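Side-chain contacts in tryptophan decarboxylase 1 (Oryza sativa subsp. japonica, PDB 6KHO), which uses pyridoxal 5'-phosphate to decarboxylate L-tryptophan to tryptamine and 5-hydroxy-L-tryptophan to serotonin, working as a homodimer: residues A[236-239]-A[240-244]; A[345-348]-A[349-352]; A[254-258]-A[259-263]. All coordinates share one frame; numbering follows the deposited sequence.

Contact 1: residues A[236-239]-A[240-244]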
loop_
_atom_site.group_PDB
_atom_site.type_symbol
_atom_site.label_atom_id
_atom_site.label_comp_id
_atom_site.label_asym_id
_atom_site.label_seq_id
_atom_site.Cartn_x
_atom_site.Cartn_y
_atom_site.Cartn_z
ATOM N N THR A 236 -19.285 -2.760 -25.273
ATOM C CA THR A 236 -19.169 -1.465 -25.928
ATOM C C THR A 236 -18.724 -1.682 -27.368
ATOM O O THR A 236 -18.177 -2.730 -27.722
ATOM C CB THR A 236 -18.162 -0.547 -25.214
ATOM O OG1 THR A 236 -16.831 -1.016 -25.468
ATOM C CG2 THR A 236 -18.410 -0.534 -23.708
ATOM N N GLY A 237 -18.938 -0.674 -28.204
ATOM C CA GLY A 237 -18.552 -0.816 -29.591
ATOM C C GLY A 237 -18.106 0.502 -30.175
ATOM O O GLY A 237 -18.146 1.548 -29.521
ATOM N N ALA A 238 -17.683 0.439 -31.440
ATOM C CA ALA A 238 -17.095 1.600 -32.096
ATOM C C ALA A 238 -18.083 2.742 -32.242
ATOM O O ALA A 238 -17.669 3.889 -32.453
ATOM C CB ALA A 238 -16.550 1.206 -33.471
ATOM N N GLU A 239 -19.380 2.451 -32.120
ATOM C CA GLU A 239 -20.401 3.477 -32.275
ATOM C C GLU A 239 -20.320 4.542 -31.185
ATOM O O GLU A 239 -20.735 5.684 -31.413
ATOM C CB GLU A 239 -21.785 2.822 -32.290
ATOM C CG GLU A 239 -22.026 1.856 -31.135
ATOM C CD GLU A 239 -22.139 0.403 -31.578
ATOM O OE1 GLU A 239 -21.108 -0.213 -31.945
ATOM O OE2 GLU A 239 -23.275 -0.120 -31.564
ATOM N N THR A 240 -19.801 4.198 -29.999
ATOM C CA THR A 240 -19.591 5.163 -28.920
ATOM C C THR A 240 -18.105 5.387 -28.623
ATOM O O THR A 240 -17.754 5.829 -27.520
ATOM C CB THR A 240 -20.299 4.708 -27.644
ATOM O OG1 THR A 240 -19.787 3.424 -27.264
ATOM C CG2 THR A 240 -21.808 4.611 -27.857
ATOM N N ASP A 241 -17.233 5.078 -29.585
ATOM C CA ASP A 241 -15.786 5.079 -29.378
ATOM C C ASP A 241 -15.418 4.264 -28.143
ATOM O O ASP A 241 -14.519 4.616 -27.373
ATOM C CB ASP A 241 -15.244 6.504 -29.299
ATOM C CG ASP A 241 -15.302 7.216 -30.643
ATOM O OD1 ASP A 241 -15.069 6.548 -31.680
ATOM O OD2 ASP A 241 -15.586 8.431 -30.668
ATOM N N TYR A 242 -16.139 3.163 -27.955
ATOM C CA TYR A 242 -15.944 2.191 -26.889
ATOM C C TYR A 242 -16.222 2.761 -25.497
ATOM O O TYR A 242 -15.872 2.126 -24.499
ATOM C CB TYR A 242 -14.544 1.570 -26.988
ATOM C CG TYR A 242 -14.383 0.856 -28.322
ATOM C CD1 TYR A 242 -14.822 -0.458 -28.481
ATOM C CD2 TYR A 242 -13.854 1.512 -29.434
ATOM C CE1 TYR A 242 -14.709 -1.118 -29.704
ATOM C CE2 TYR A 242 -13.735 0.858 -30.668
ATOM C CZ TYR A 242 -14.168 -0.459 -30.792
ATOM O OH TYR A 242 -14.063 -1.125 -31.993
ATOM N N GLY A 243 -16.880 3.927 -25.403
ATOM C CA GLY A 243 -17.435 4.367 -24.137
ATOM C C GLY A 243 -18.742 3.658 -23.798
ATOM O O GLY A 243 -19.431 3.108 -24.661
ATOM N N LEU A 244 -19.087 3.664 -22.510
ATOM C CA LEU A 244 -20.314 3.010 -22.065
ATOM C C LEU A 244 -21.545 3.715 -22.632
ATOM O O LEU A 244 -21.691 4.937 -22.510
ATOM C CB LEU A 244 -20.380 2.979 -20.540
ATOM C CG LEU A 244 -21.603 2.293 -19.925
ATOM C CD1 LEU A 244 -21.696 0.826 -20.344
ATOM C CD2 LEU A 244 -21.541 2.405 -18.408
HETATM O O HOH W 1 -21.035 0.933 -27.069
#
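Thr236 comes up to the edge of the Tyr242 ring, near its plane, with OG1 3.7 Å from CD1 of the tyrosine; the same hydroxyl is hydrogen-bonded to Asp211, which probably helps set its rotation. Gly237 follows, and its peptide lies over one face of that ring, its carbonyl carbon near CD1 and CE1. Its carbonyl oxygen is gripped twice: Tyr242 N donates to Gly237 O at 3.0 Å and Thr240 N at 3.2 Å, the two arriving from opposite faces of the carbonyl plane. On the amide side, a water accepts from Gly237 N and donates to Thr240 OG1. Ala238 continues over the same ring face, its CA 4.0 Å from the Tyr242 centroid and 25° off the normal, a CH-pi contact, while its CB lies 3.7 Å from Tyr242 OH near the rim. Ala238 O accepts from Asp241 N. Tyr242 can lie flat under this peptide because CG is turned beside its own backbone N, chi1 -61°. Without the ring, as with an alanine here, the Gly237-Ala238 peptide would probably lose the surface it rests on, and a gap would open beside Gln212 and Val429. The carboxylate of Glu239 forms a salt bridge with Arg248 of the following helix. Gly243 N donates to Thr240 O, and Thr240 OG1 adds a bond to Gly243 O at 2.6 Å; the backbone bond closes a type I' beta turn from Thr240 to Gly243, next to a short 3-10 segment that includes Ala238 and Glu239, in the loop joining strand 231-234 to helix 246-258.

Contact 2: residues A[345-348]-A[349-352]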
loop_
_atom_site.group_PDB
_atom_site.type_symbol
_atom_site.label_atom_id
_atom_site.label_comp_id
_atom_site.label_asym_id
_atom_site.label_seq_id
_atom_site.Cartn_x
_atom_site.Cartn_y
_atom_site.Cartn_z
ATOM N N ASP A 345 -19.722 11.477 0.779
ATOM C CA ASP A 345 -20.149 11.233 2.161
ATOM C C ASP A 345 -19.167 10.278 2.833
ATOM O O ASP A 345 -19.307 9.058 2.722
ATOM C CB ASP A 345 -21.570 10.675 2.203
ATOM C CG ASP A 345 -22.148 10.681 3.607
ATOM O OD1 ASP A 345 -21.379 10.945 4.557
ATOM O OD2 ASP A 345 -23.360 10.430 3.765
ATOM N N THR A 346 -18.199 10.830 3.575
ATOM C CA THR A 346 -17.213 9.963 4.212
ATOM C C THR A 346 -17.862 9.003 5.201
ATOM O O THR A 346 -17.378 7.880 5.380
ATOM C CB THR A 346 -16.136 10.801 4.888
ATOM O OG1 THR A 346 -16.694 11.464 6.026
ATOM C CG2 THR A 346 -15.616 11.832 3.911
ATOM N N HIS A 347 -18.980 9.404 5.812
ATOM C CA HIS A 347 -19.675 8.533 6.758
ATOM C C HIS A 347 -20.055 7.189 6.128
ATOM O O HIS A 347 -20.079 6.163 6.820
ATOM C CB HIS A 347 -20.909 9.268 7.294
ATOM C CG HIS A 347 -21.629 8.551 8.396
ATOM N ND1 HIS A 347 -21.002 8.129 9.551
ATOM C CD2 HIS A 347 -22.934 8.201 8.526
ATOM C CE1 HIS A 347 -21.886 7.544 10.342
ATOM N NE2 HIS A 347 -23.066 7.581 9.746
ATOM N N ARG A 348 -20.339 7.171 4.821
ATOM C CA ARG A 348 -20.646 5.910 4.142
ATOM C C ARG A 348 -19.444 4.969 4.144
ATOM O O ARG A 348 -19.613 3.746 4.208
ATOM C CB ARG A 348 -21.100 6.174 2.696
ATOM C CG ARG A 348 -22.392 6.996 2.515
ATOM C CD ARG A 348 -23.650 6.116 2.393
ATOM N NE ARG A 348 -24.840 6.886 2.014
ATOM C CZ ARG A 348 -26.097 6.517 2.280
ATOM N NH1 ARG A 348 -27.122 7.278 1.896
ATOM N NH2 ARG A 348 -26.336 5.385 2.936
ATOM N N LEU A 349 -18.223 5.515 4.062
ATOM C CA LEU A 349 -17.028 4.671 4.083
ATOM C C LEU A 349 -16.617 4.315 5.503
ATOM O O LEU A 349 -16.362 3.144 5.809
ATOM C CB LEU A 349 -15.868 5.366 3.375
ATOM C CG LEU A 349 -15.475 4.876 1.990
ATOM C CD1 LEU A 349 -16.680 4.842 1.083
ATOM C CD2 LEU A 349 -14.415 5.818 1.439
ATOM N N THR A 350 -16.540 5.310 6.390
ATOM C CA THR A 350 -16.103 5.018 7.750
ATOM C C THR A 350 -17.072 4.061 8.441
ATOM O O THR A 350 -16.651 3.259 9.278
ATOM C CB THR A 350 -15.946 6.315 8.560
ATOM O OG1 THR A 350 -17.193 7.031 8.578
ATOM C CG2 THR A 350 -14.869 7.214 7.935
ATOM N N GLY A 351 -18.353 4.080 8.058
ATOM C CA GLY A 351 -19.308 3.147 8.648
ATOM C C GLY A 351 -18.919 1.691 8.455
ATOM O O GLY A 351 -19.111 0.861 9.348
ATOM N N SER A 352 -18.354 1.365 7.293
ATOM C CA SER A 352 -17.871 0.015 7.022
ATOM C C SER A 352 -16.430 -0.225 7.471
ATOM O O SER A 352 -16.069 -1.367 7.783
ATOM C CB SER A 352 -17.962 -0.281 5.523
ATOM O OG SER A 352 -19.304 -0.256 5.081
HETATM O O HOH W 2 -17.031 10.012 8.364
#
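Thr346 and Thr350, one helical turn apart, meet through backbone, side chain and water. The backbone bonds come first: Thr350 N donates to Thr346 O at 2.9 Å, and Gly351 N to His347 O at 3.0 Å. Leu349 N also points at Thr346 O, but only weakly, a 3-10-like bond in the first turn of the helix.

Hydroxyl contacts form a second group. With chi1 at 58°, OG1 of Thr350 sits between its own backbone N and carbonyl carbon and is turned back over the preceding turn. There it lies 3.3 Å from Thr346 O and 3.5 Å from His347 O, both weak approaches, and which acceptor its proton takes is left open. A water bridges the two threonines, 2.8 Å from Thr346 OG1 and 3.0 Å from Thr350 OG1. The Thr350 hydroxyl also packs 3.4 Å from His347 CA, and the His347 and Thr350 side chains cross at about a right angle.

Capping makes the third: Asp345 is the N-cap, its OD1 accepting weakly from His347 N at 3.1 Å, and its negative charge would probably suit the positive end of the helix dipole.

Among its neighbours, this short helix 346-353 directly follows strand 339-343. Buried Leu349 packs inward on Leu341 and Val343 of that strand, on Trp294 of strand 294-298 and on Ala185 of helix 175-194, while Ser352 OG is hydrogen-bonded to Asp188 of the same long helix.

Contact 3: residues A[254-258]-A[259-263]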
loop_
_atom_site.group_PDB
_atom_site.type_symbol
_atom_site.label_atom_id
_atom_site.label_comp_id
_atom_site.label_asym_id
_atom_site.label_seq_id
_atom_site.Cartn_x
_atom_site.Cartn_y
_atom_site.Cartn_z
ATOM N N GLN A 254 -32.176 -2.537 -15.348
ATOM C CA GLN A 254 -33.621 -2.762 -15.263
ATOM C C GLN A 254 -33.944 -4.255 -15.312
ATOM O O GLN A 254 -34.749 -4.760 -14.517
ATOM C CB GLN A 254 -34.333 -2.004 -16.390
ATOM C CG GLN A 254 -35.864 -1.920 -16.242
ATOM C CD GLN A 254 -36.290 -1.312 -14.922
ATOM O OE1 GLN A 254 -36.632 -2.026 -13.975
ATOM N NE2 GLN A 254 -36.268 0.010 -14.849
ATOM N N ALA A 255 -33.312 -4.981 -16.239
ATOM C CA ALA A 255 -33.539 -6.419 -16.325
ATOM C C ALA A 255 -33.208 -7.110 -15.009
ATOM O O ALA A 255 -33.930 -8.018 -14.577
ATOM C CB ALA A 255 -32.715 -7.012 -17.467
ATOM N N ASP A 256 -32.120 -6.695 -14.352
ATOM C CA ASP A 256 -31.775 -7.271 -13.055
ATOM C C ASP A 256 -32.820 -6.922 -12.001
ATOM O O ASP A 256 -33.216 -7.779 -11.197
ATOM C CB ASP A 256 -30.387 -6.790 -12.613
ATOM C CG ASP A 256 -29.259 -7.516 -13.328
ATOM O OD1 ASP A 256 -29.539 -8.539 -13.992
ATOM O OD2 ASP A 256 -28.092 -7.070 -13.230
ATOM N N ALA A 257 -33.254 -5.660 -11.968
ATOM C CA ALA A 257 -34.269 -5.255 -11.002
ATOM C C ALA A 257 -35.558 -6.042 -11.208
ATOM O O ALA A 257 -36.200 -6.467 -10.238
ATOM C CB ALA A 257 -34.539 -3.751 -11.112
ATOM N N ASP A 258 -35.936 -6.262 -12.466
ATOM C CA ASP A 258 -37.139 -7.035 -12.755
ATOM C C ASP A 258 -37.001 -8.494 -12.350
ATOM O O ASP A 258 -38.019 -9.146 -12.093
ATOM C CB ASP A 258 -37.483 -6.926 -14.238
ATOM C CG ASP A 258 -37.905 -5.529 -14.624
ATOM O OD1 ASP A 258 -38.284 -4.769 -13.711
ATOM O OD2 ASP A 258 -37.856 -5.184 -15.828
ATOM N N ALA A 259 -35.778 -9.017 -12.262
ATOM C CA ALA A 259 -35.565 -10.407 -11.885
ATOM C C ALA A 259 -35.390 -10.592 -10.389
ATOM O O ALA A 259 -35.090 -11.707 -9.947
ATOM C CB ALA A 259 -34.353 -10.982 -12.620
ATOM N N GLY A 260 -35.560 -9.536 -9.599
ATOM C CA GLY A 260 -35.375 -9.636 -8.170
ATOM C C GLY A 260 -33.964 -9.403 -7.672
ATOM O O GLY A 260 -33.715 -9.584 -6.475
ATOM N N LEU A 261 -33.028 -9.034 -8.542
ATOM C CA LEU A 261 -31.686 -8.690 -8.078
ATOM C C LEU A 261 -31.641 -7.231 -7.628
ATOM O O LEU A 261 -32.509 -6.428 -7.973
ATOM C CB LEU A 261 -30.656 -8.921 -9.182
ATOM C CG LEU A 261 -30.593 -10.344 -9.738
ATOM C CD1 LEU A 261 -29.622 -10.417 -10.907
ATOM C CD2 LEU A 261 -30.201 -11.316 -8.632
ATOM N N VAL A 262 -30.598 -6.887 -6.870
ATOM C CA VAL A 262 -30.431 -5.527 -6.360
ATOM C C VAL A 262 -29.249 -4.852 -7.048
ATOM O O VAL A 262 -28.088 -5.159 -6.717
ATOM C CB VAL A 262 -30.227 -5.527 -4.838
ATOM C CG1 VAL A 262 -30.120 -4.101 -4.318
ATOM C CG2 VAL A 262 -31.341 -6.307 -4.138
ATOM N N PRO A 263 -29.485 -3.948 -8.001
ATOM C CA PRO A 263 -28.373 -3.201 -8.601
ATOM C C PRO A 263 -27.717 -2.322 -7.552
ATOM O O PRO A 263 -28.380 -1.527 -6.882
ATOM C CB PRO A 263 -29.044 -2.369 -9.700
ATOM C CG PRO A 263 -30.362 -3.053 -9.940
ATOM C CD PRO A 263 -30.777 -3.604 -8.622
#
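A Schellman motif ends helix 246-258 here, and Asp256 and Leu261 face each other across it. Two backbone bonds define the motif: Leu261 N donates to Asp256 O at 2.9 Å, and Gly260 N to Ala257 O at 3.2 Å. The second is the straighter at the hydrogen, although its donor stands well above the carbonyl plane of Ala257. Gly260 is the C-prime residue. At its positive phi of 88° a CB would be jammed against the carbonyl oxygen of Ala259, so glycine suits the position. Just before it, Ala259 N divides its proton weakly between Ala255 O and Asp256 O, the last helical bonds giving way to the reversed ones.

The cap turns the chain from helix 246-258 into strand 262-269, a helix-to-strand link in the alpha/beta large domain of this fold type I PLP enzyme. The side chains bridge the same corner. Leu261 has CG beside its backbone N, chi1 -58°, and chi2 extended at 175°, which brings CD1 up to the Asp256 carboxylate, 3.6 Å from OD1. Nearer the backbone, Leu261 CB lies 4.0 Å from Asp256 CB, and the two side chains cross obliquely. The methyl supplies an apolar flank and no polar partner. The buried charge is met instead by Arg232, in a salt bridge from NE to OD2, and by the hydroxyl of Tyr208, hydrogen-bonded to the same oxygen. Farther round, CG of the Pro263 ring makes a looser apolar contact with Ala257 CB at 4.4 Å, and Pro263 also packs on Tyr208 of strand 205-210.

In the fold
Contacts 1 and 3 lie at the two ends of helix 246-258: the turn of contact 1 leads into it, and contact 3 closes it and starts strand 262-269. Their centres are about 24 Å apart. Contact 2 follows strand 339-343 of the same seven-stranded sheet; its nearest atoms are about 12 Å from those of contact 3 and about 20 Å from those of contact 1. Contact 1 is not in the cofactor site: Gly243 is about 13 Å from a bound PLP, and the Tyr242 side chain about 11 Å from that of Thr273, which lines the PLP pocket. Contacts 2 and 3 lie away from the active site; a bound calcium ion is about 8 Å from the Thr350 side chain.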